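Putative HAD family hydrolase (Streptomyces avermitilis, PDB 3MMZ) is probably a KdsC-like HAD phosphatase, the hydrolase part of a longer protein that likely also joins N-acylneuraminate to CMP, using CTP, in sialic acid metabolism. Local coordinates at residues Ala5-Glu10 against Ala138-Thr143; Asp26-Asp31 against Glu36-His41. One frame throughout, in Å; residues are numbered along the deposited sequence.

Contact 1: Ala5-Glu10 against Ala138-Thr143; sequences ALPTAE and ARAVTT. With CA (calcium ion), chain F.
The carbonyl oxygen of Ala-5 meets Arg-139 through a water: the water donates to Ala-5 O at 2.7 Å and accepts from Arg-139 NE at 3.0 Å. Its oxygen lies in the guanidinium plane at the edge, where it accepts from NE. The arginine chain is almost fully extended (chi1 -174°), which carries NE off the strand to within a water's reach of Ala-5 O. The guanidinium has further partners in its own chain, since NH1 donates to Gly-122 O and the group makes a cation-pi contact with Trp-123.

The direct contact is apolar and converges on one methyl. Ala-140 CB points toward the loop, where Leu-6 CD2 approaches it at 4.2 Å and Pro-7 CD at 4.4 Å. In Leu-6, chi1 (-61°) sets CG beside the backbone N, and chi2 (180°) puts CD1 anti to CA and folds CD2 back toward Ala-140, although the CA-CB bond of Leu-6 starts in the other direction. The two segments share no direct hydrogen bond and bury just 111 Å² between them, evidence of a small contact. Leu-6 and Pro-7 also lean on Trp-157 and Ile-158 of helix 150-159, and Leu-6 packs on Val-133 of a second subunit.

At the start of 138-143, just past helix 132-137, Ala-138 O binds calcium at 2.3 Å. Three waters, Gly-136 O and the Gly-136 and Ala-138 carbonyl oxygens of the second subunit complete seven ligands. The N-terminal loop thus packs on Ala-140 of strand 140-141, an outermost strand of the parallel alpha/beta sheet of the HAD fold, next to a calcium site built from backbone carbonyls shared between two subunits.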
ATOM      1  N   ALA D   5       8.598 -25.530  10.546  1.00 14.46           N
ATOM      2  CA  ALA D   5       9.264 -24.848  11.664  1.00 14.82           C
ATOM      3  C   ALA D   5      10.358 -23.895  11.171  1.00 14.77           C
ATOM      4  O   ALA D   5      11.086 -24.193  10.216  1.00 14.87           O
ATOM      5  CB  ALA D   5       9.822 -25.850  12.668  1.00 15.06           C
ATOM      6  N   LEU D   6      10.440 -22.728  11.801  1.00 14.62           N
ATOM      7  CA  LEU D   6      11.490 -21.768  11.498  1.00 13.97           C
ATOM      8  C   LEU D   6      12.812 -22.274  12.100  1.00 14.18           C
ATOM      9  O   LEU D   6      12.793 -23.018  13.079  1.00 14.01           O
ATOM     10  CB  LEU D   6      11.117 -20.384  12.051  1.00 13.12           C
ATOM     11  CG  LEU D   6       9.832 -19.753  11.482  1.00  8.93           C
ATOM     12  CD1 LEU D   6       9.595 -18.396  12.128  1.00 13.22           C
ATOM     13  CD2 LEU D   6       9.916 -19.623   9.944  1.00 12.80           C
ATOM     14  N   PRO D   7      13.953 -21.892  11.505  1.00 14.83           N
ATOM     15  CA  PRO D   7      15.250 -22.313  12.049  1.00 15.69           C
ATOM     16  C   PRO D   7      15.495 -21.682  13.415  1.00 17.19           C
ATOM     17  O   PRO D   7      15.018 -20.572  13.680  1.00 17.63           O
ATOM     18  CB  PRO D   7      16.251 -21.753  11.032  1.00 15.19           C
ATOM     19  CG  PRO D   7      15.544 -20.566  10.435  1.00 15.51           C
ATOM     20  CD  PRO D   7      14.107 -20.981  10.356  1.00 14.77           C
ATOM     21  N   THR D   8      16.204 -22.398  14.279  1.00 18.93           N
ATOM     22  CA  THR D   8      16.641 -21.860  15.560  1.00 19.82           C
ATOM     23  C   THR D   8      18.152 -22.006  15.634  1.00 20.45           C
ATOM     24  O   THR D   8      18.753 -22.687  14.799  1.00 20.19           O
ATOM     25  CB  THR D   8      16.038 -22.627  16.764  1.00 19.82           C
ATOM     26  OG1 THR D   8      16.649 -23.920  16.856  1.00 21.82           O
ATOM     27  CG2 THR D   8      14.525 -22.777  16.636  1.00 22.09           C
ATOM     28  N   ALA D   9      18.757 -21.391  16.653  1.00 21.50           N
ATOM     29  CA  ALA D   9      20.201 -21.476  16.879  1.00 22.01           C
ATOM     30  C   ALA D   9      20.757 -22.904  16.930  1.00 22.63           C
ATOM     31  O   ALA D   9      21.908 -23.130  16.543  1.00 22.79           O
ATOM     32  CB  ALA D   9      20.594 -20.703  18.137  1.00 22.15           C
ATOM     33  N   GLU D  10      19.950 -23.860  17.393  1.00 23.17           N
ATOM     34  CA  GLU D  10      20.400 -25.262  17.522  1.00 23.91           C
ATOM     35  C   GLU D  10      20.480 -25.994  16.187  1.00 22.98           C
ATOM     36  O   GLU D  10      21.187 -26.998  16.059  1.00 22.98           O
ATOM     37  CB  GLU D  10      19.497 -26.050  18.477  1.00 25.30           C
ATOM     38  CG  GLU D  10      19.742 -25.774  19.953  1.00 40.57           C
ATOM     39  CD  GLU D  10      19.352 -24.361  20.361  1.00 26.78           C
ATOM     40  OE1 GLU D  10      18.251 -23.899  19.962  1.00 40.80           O
ATOM     41  OE2 GLU D  10      20.145 -23.715  21.083  1.00 40.82           O
ATOM     42  N   ALA D 138      12.096 -22.848  -1.002  1.00 10.40           N
ATOM     43  CA  ALA D 138      12.621 -22.568   0.326  1.00 10.70           C
ATOM     44  C   ALA D 138      11.972 -23.412   1.424  1.00 11.10           C
ATOM     45  O   ALA D 138      10.831 -23.882   1.296  1.00 10.88           O
ATOM     46  CB  ALA D 138      12.459 -21.090   0.641  1.00 10.18           C
ATOM     47  N   ARG D 139      12.711 -23.585   2.508  1.00 11.14           N
ATOM     48  CA  ARG D 139      12.187 -24.231   3.705  1.00 11.18           C
ATOM     49  C   ARG D 139      11.487 -23.202   4.601  1.00 10.82           C
ATOM     50  O   ARG D 139      10.585 -23.540   5.374  1.00 10.95           O
ATOM     51  CB  ARG D 139      13.329 -24.934   4.438  1.00 11.68           C
ATOM     52  CG  ARG D 139      12.913 -25.763   5.634  1.00 12.80           C
ATOM     53  CD  ARG D 139      14.080 -26.597   6.139  1.00 12.52           C
ATOM     54  NE  ARG D 139      13.734 -27.346   7.345  1.00 13.10           N
ATOM     55  CZ  ARG D 139      14.532 -28.247   7.927  1.00 13.76           C
ATOM     56  NH1 ARG D 139      15.731 -28.522   7.422  1.00 13.21           N
ATOM     57  NH2 ARG D 139      14.133 -28.874   9.021  1.00 13.13           N
ATOM     58  N   ALA D 140      11.903 -21.945   4.479  1.00 10.37           N
ATOM     59  CA  ALA D 140      11.301 -20.830   5.197  1.00 10.73           C
ATOM     60  C   ALA D 140      11.301 -19.604   4.274  1.00 10.69           C
ATOM     61  O   ALA D 140      12.158 -19.497   3.388  1.00 10.36           O
ATOM     62  CB  ALA D 140      12.072 -20.552   6.474  1.00 10.97           C
ATOM     63  N   VAL D 141      10.335 -18.696   4.462  1.00  9.97           N
ATOM     64  CA  VAL D 141      10.208 -17.516   3.602  1.00 10.38           C
ATOM     65  C   VAL D 141      10.036 -16.316   4.519  1.00 10.52           C
ATOM     66  O   VAL D 141       9.207 -16.353   5.431  1.00 10.33           O
ATOM     67  CB  VAL D 141       8.983 -17.623   2.641  1.00  9.89           C
ATOM     68  CG1 VAL D 141       8.868 -16.403   1.726  1.00 12.86           C
ATOM     69  CG2 VAL D 141       9.042 -18.915   1.794  1.00 13.19           C
ATOM     70  N   THR D 142      10.820 -15.263   4.305  1.00 10.80           N
ATOM     71  CA  THR D 142      10.688 -14.078   5.154  1.00 11.73           C
ATOM     72  C   THR D 142       9.420 -13.320   4.769  1.00 12.96           C
ATOM     73  O   THR D 142       8.879 -13.520   3.674  1.00 12.42           O
ATOM     74  CB  THR D 142      11.907 -13.130   5.055  1.00 12.08           C
ATOM     75  OG1 THR D 142      11.936 -12.522   3.756  1.00 13.49           O
ATOM     76  CG2 THR D 142      13.212 -13.875   5.324  1.00 14.00           C
ATOM     77  N   THR D 143       8.938 -12.468   5.674  1.00 13.58           N
ATOM     78  CA  THR D 143       7.823 -11.579   5.354  1.00 14.47           C
ATOM     79  C   THR D 143       8.337 -10.275   4.741  1.00 14.67           C
ATOM     80  O   THR D 143       7.653  -9.633   3.946  1.00 15.08           O
ATOM     81  CB  THR D 143       6.987 -11.250   6.614  1.00 15.45           C
ATOM     82  OG1 THR D 143       7.819 -10.599   7.578  1.00 21.33           O
ATOM     83  CG2 THR D 143       6.433 -12.497   7.227  1.00 20.35           C
TER
HETATM   84 CA    CA F 501       8.752 -24.659   0.698  1.00 10.33          CA
HETATM   85  O   HOH W   1      11.259 -26.576   8.878  1.00 15.94           O
HETATM   86  O   HOH W   2       9.265 -26.606   2.215  1.00 14.24           O
HETATM   87  O   HOH W   3       9.528 -26.772  -0.481  1.00 13.46           O
HETATM   88  O   HOH W   4       8.040 -22.435   0.642  1.00 10.27           O

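Contact 2: Asp26-Asp31 against Glu36-His41; sequences DRVLID and EFVSVH
The Phe-37 ring meets strand 27-31 with its edge: Leu-29 O lies in the ring plane, 3.3 Å from Phe-37 CD1, and Asp-31 OD2 sits near that plane at the same rim, 4.2 Å from CE1; Asp-31 OD1 accepts from the backbone N of Asp-33 and Arg-35. Crossing the ring obliquely, Leu-29 CD2 comes to 4.0 Å from Phe-37 CD1. CG of Phe-37, anti to its own carbonyl carbon (chi1 -49°), sets the ring edge beside Leu-29 O.

The same two residues form the antiparallel hydrogen-bonded pair. Phe-37 N donates to Leu-29 O at 2.7 Å, in the carbonyl plane, while Leu-29 N donates to Phe-37 O at 2.8 Å, tilted 25° from the plane of the Phe-37 carbonyl. Farther along, a water bridges Arg-27 O and Ser-39 N.

Next to the Leu-29 pair, Ile-30 and Glu-36 form a non-hydrogen-bonded pair, Ile-30 CG2 touching Glu-36 CG; from the other side of Leu-29, Val-28 CG1 comes to 3.6 Å from Glu-36 CB. The glutamate chain then runs extended to OE2, salt-bridged to Lys-75 of a fourth subunit. An alanine at Glu-36 would probably leave that lysine without its mate and strip Ile-30 CG2 of its methylene neighbour.

Strands 27-31 and 36-41 make a beta hairpin, at 144° between directions. Val-38 rests on Phe-19 and on Val-68 of helix 68-76, and His-41 stands at the N-cap of helix 42-53, its ND1 weakly hydrogen-bonded to Asp-44 N. Antiparallel ladders extend strand 27-31 into a fourth subunit and strand 36-41 into a fifth.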
ATOM      1  N   ASP D  26      17.436  -5.610  -5.372  1.00 13.11           N
ATOM      2  CA  ASP D  26      17.768  -6.053  -6.739  1.00 13.89           C
ATOM      3  C   ASP D  26      17.859  -4.896  -7.746  1.00 13.07           C
ATOM      4  O   ASP D  26      17.926  -5.120  -8.951  1.00 12.67           O
ATOM      5  CB  ASP D  26      16.775  -7.119  -7.241  1.00 15.32           C
ATOM      6  CG  ASP D  26      17.454  -8.338  -7.834  1.00 19.75           C
ATOM      7  OD1 ASP D  26      18.685  -8.494  -7.724  1.00 16.19           O
ATOM      8  OD2 ASP D  26      16.734  -9.173  -8.420  1.00 17.44           O
ATOM      9  N   ARG D  27      17.883  -3.668  -7.244  1.00 12.90           N
ATOM     10  CA  ARG D  27      18.159  -2.523  -8.093  1.00 12.95           C
ATOM     11  C   ARG D  27      19.606  -2.041  -7.958  1.00 12.17           C
ATOM     12  O   ARG D  27      20.292  -2.333  -6.964  1.00 12.08           O
ATOM     13  CB  ARG D  27      17.181  -1.399  -7.782  1.00 14.76           C
ATOM     14  CG  ARG D  27      15.752  -1.765  -8.169  1.00 23.64           C
ATOM     15  CD  ARG D  27      14.764  -1.082  -7.273  1.00 18.44           C
ATOM     16  NE  ARG D  27      13.367  -1.304  -7.670  1.00 24.94           N
ATOM     17  CZ  ARG D  27      12.613  -2.361  -7.346  1.00 20.25           C
ATOM     18  NH1 ARG D  27      13.093  -3.382  -6.635  1.00 24.84           N
ATOM     19  NH2 ARG D  27      11.351  -2.402  -7.768  1.00 25.54           N
ATOM     20  N   VAL D  28      20.048  -1.294  -8.964  1.00 11.78           N
ATOM     21  CA  VAL D  28      21.377  -0.696  -8.991  1.00 11.38           C
ATOM     22  C   VAL D  28      21.221   0.764  -9.390  1.00 11.07           C
ATOM     23  O   VAL D  28      20.563   1.073 -10.377  1.00 11.43           O
ATOM     24  CB  VAL D  28      22.301  -1.394 -10.025  1.00 12.13           C
ATOM     25  CG1 VAL D  28      23.693  -0.752 -10.042  1.00 17.28           C
ATOM     26  CG2 VAL D  28      22.406  -2.892  -9.749  1.00 18.52           C
ATOM     27  N   LEU D  29      21.812   1.663  -8.615  1.00 10.84           N
ATOM     28  CA  LEU D  29      21.890   3.053  -9.010  1.00 11.26           C
ATOM     29  C   LEU D  29      23.132   3.236  -9.885  1.00 11.96           C
ATOM     30  O   LEU D  29      24.234   2.826  -9.510  1.00 11.61           O
ATOM     31  CB  LEU D  29      21.947   3.965  -7.790  1.00 12.05           C
ATOM     32  CG  LEU D  29      21.847   5.454  -8.116  1.00 14.74           C
ATOM     33  CD1 LEU D  29      20.392   5.910  -8.212  1.00 13.35           C
ATOM     34  CD2 LEU D  29      22.574   6.251  -7.047  1.00 13.71           C
ATOM     35  N   ILE D  30      22.940   3.831 -11.059  1.00 12.31           N
ATOM     36  CA  ILE D  30      24.035   4.045 -12.001  1.00 13.38           C
ATOM     37  C   ILE D  30      24.119   5.524 -12.344  1.00 14.15           C
ATOM     38  O   ILE D  30      23.087   6.189 -12.478  1.00 13.72           O
ATOM     39  CB  ILE D  30      23.870   3.200 -13.288  1.00 13.85           C
ATOM     40  CG1 ILE D  30      22.589   3.581 -14.041  1.00 10.43           C
ATOM     41  CG2 ILE D  30      23.863   1.705 -12.941  1.00 11.54           C
ATOM     42  CD1 ILE D  30      22.520   3.033 -15.472  1.00 14.81           C
ATOM     43  N   ASP D  31      25.336   6.039 -12.474  1.00 15.72           N
ATOM     44  CA  ASP D  31      25.500   7.438 -12.853  1.00 18.39           C
ATOM     45  C   ASP D  31      25.887   7.612 -14.316  1.00 19.01           C
ATOM     46  O   ASP D  31      26.050   6.629 -15.053  1.00 18.11           O
ATOM     47  CB  ASP D  31      26.463   8.175 -11.909  1.00 20.35           C
ATOM     48  CG  ASP D  31      27.930   7.790 -12.106  1.00 18.69           C
ATOM     49  OD1 ASP D  31      28.283   7.063 -13.054  1.00 21.12           O
ATOM     50  OD2 ASP D  31      28.745   8.232 -11.269  1.00 22.13           O
ATOM     51  N   GLU D  36      28.346   2.161 -10.366  1.00 16.60           N
ATOM     52  CA  GLU D  36      27.205   1.469  -9.775  1.00 16.05           C
ATOM     53  C   GLU D  36      27.169   1.633  -8.251  1.00 14.32           C
ATOM     54  O   GLU D  36      28.214   1.595  -7.587  1.00 13.73           O
ATOM     55  CB  GLU D  36      27.244  -0.017 -10.142  1.00 17.66           C
ATOM     56  CG  GLU D  36      27.114  -0.290 -11.642  1.00 33.09           C
ATOM     57  CD  GLU D  36      27.150  -1.773 -12.001  1.00 19.48           C
ATOM     58  OE1 GLU D  36      26.951  -2.633 -11.114  1.00 33.51           O
ATOM     59  OE2 GLU D  36      27.357  -2.079 -13.197  1.00 33.69           O
ATOM     60  N   PHE D  37      25.967   1.854  -7.724  1.00 12.69           N
ATOM     61  CA  PHE D  37      25.728   1.936  -6.287  1.00 13.44           C
ATOM     62  C   PHE D  37      24.570   0.987  -5.974  1.00 13.09           C
ATOM     63  O   PHE D  37      23.719   0.745  -6.834  1.00 12.88           O
ATOM     64  CB  PHE D  37      25.357   3.364  -5.868  1.00 14.51           C
ATOM     65  CG  PHE D  37      26.294   4.430  -6.399  1.00 15.87           C
ATOM     66  CD1 PHE D  37      26.266   4.807  -7.742  1.00 15.37           C
ATOM     67  CD2 PHE D  37      27.192   5.060  -5.551  1.00 15.83           C
ATOM     68  CE1 PHE D  37      27.140   5.792  -8.242  1.00 16.15           C
ATOM     69  CE2 PHE D  37      28.070   6.060  -6.033  1.00 16.09           C
ATOM     70  CZ  PHE D  37      28.043   6.416  -7.378  1.00 16.23           C
ATOM     71  N   VAL D  38      24.544   0.426  -4.768  1.00 13.24           N
ATOM     72  CA  VAL D  38      23.392  -0.375  -4.330  1.00 12.87           C
ATOM     73  C   VAL D  38      22.952   0.054  -2.930  1.00 12.57           C
ATOM     74  O   VAL D  38      23.748   0.612  -2.176  1.00 12.53           O
ATOM     75  CB  VAL D  38      23.667  -1.911  -4.359  1.00 13.62           C
ATOM     76  CG1 VAL D  38      24.033  -2.382  -5.780  1.00 17.09           C
ATOM     77  CG2 VAL D  38      24.771  -2.289  -3.361  1.00 17.08           C
ATOM     78  N   SER D  39      21.684  -0.185  -2.595  1.00 12.40           N
ATOM     79  CA  SER D  39      21.201   0.134  -1.249  1.00 12.62           C
ATOM     80  C   SER D  39      21.144  -1.118  -0.399  1.00 12.58           C
ATOM     81  O   SER D  39      20.545  -2.129  -0.788  1.00 13.38           O
ATOM     82  CB  SER D  39      19.831   0.836  -1.283  1.00 13.41           C
ATOM     83  OG  SER D  39      19.934   2.069  -1.974  1.00 23.28           O
ATOM     84  N   VAL D  40      21.787  -1.050   0.759  1.00 11.88           N
ATOM     85  CA  VAL D  40      21.715  -2.105   1.753  1.00 11.74           C
ATOM     86  C   VAL D  40      20.919  -1.567   2.956  1.00 12.52           C
ATOM     87  O   VAL D  40      20.445  -0.427   2.925  1.00 12.85           O
ATOM     88  CB  VAL D  40      23.123  -2.638   2.149  1.00 11.61           C
ATOM     89  CG1 VAL D  40      23.769  -3.378   0.956  1.00  9.61           C
ATOM     90  CG2 VAL D  40      24.034  -1.507   2.672  1.00  9.49           C
ATOM     91  N   HIS D  41      20.781  -2.371   4.005  1.00 12.49           N
ATOM     92  CA  HIS D  41      19.885  -2.025   5.119  1.00 12.26           C
ATOM     93  C   HIS D  41      20.604  -2.155   6.464  1.00 11.92           C
ATOM     94  O   HIS D  41      21.261  -3.159   6.715  1.00 11.12           O
ATOM     95  CB  HIS D  41      18.665  -2.955   5.050  1.00 12.71           C
ATOM     96  CG  HIS D  41      17.505  -2.533   5.896  1.00 12.76           C
ATOM     97  ND1 HIS D  41      17.384  -2.890   7.223  1.00 13.45           N
ATOM     98  CD2 HIS D  41      16.392  -1.824   5.593  1.00 12.88           C
ATOM     99  CE1 HIS D  41      16.256  -2.399   7.707  1.00 12.79           C
ATOM    100  NE2 HIS D  41      15.637  -1.746   6.740  1.00 13.02           N
TER
HETATM  101  O   HOH W   5      19.809  -1.327  -4.540  1.00 13.04           O

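Contacts 1 and 2 lie on opposite sides of the chain's centre, with their own centres 27 Å apart and nearest atoms about 11 Å apart, so they do not touch. In sequence, the hairpin of contact 2 falls between the two segments of contact 1. Each lies near a different calcium site, but only contact 1 contributes a ligand. Ala-138 of contact 1 helps bind the ion shared between subunits, whereas contact 2 borders the site of Asp-18, Asp-20 and Asn-110, probably the HAD active site: the Val-38 side chain is about 4 Å from that of Asp-20, and the Val-28 side chain about 11 Å from a bound calcium. Both contacts face other subunits, through different interfaces.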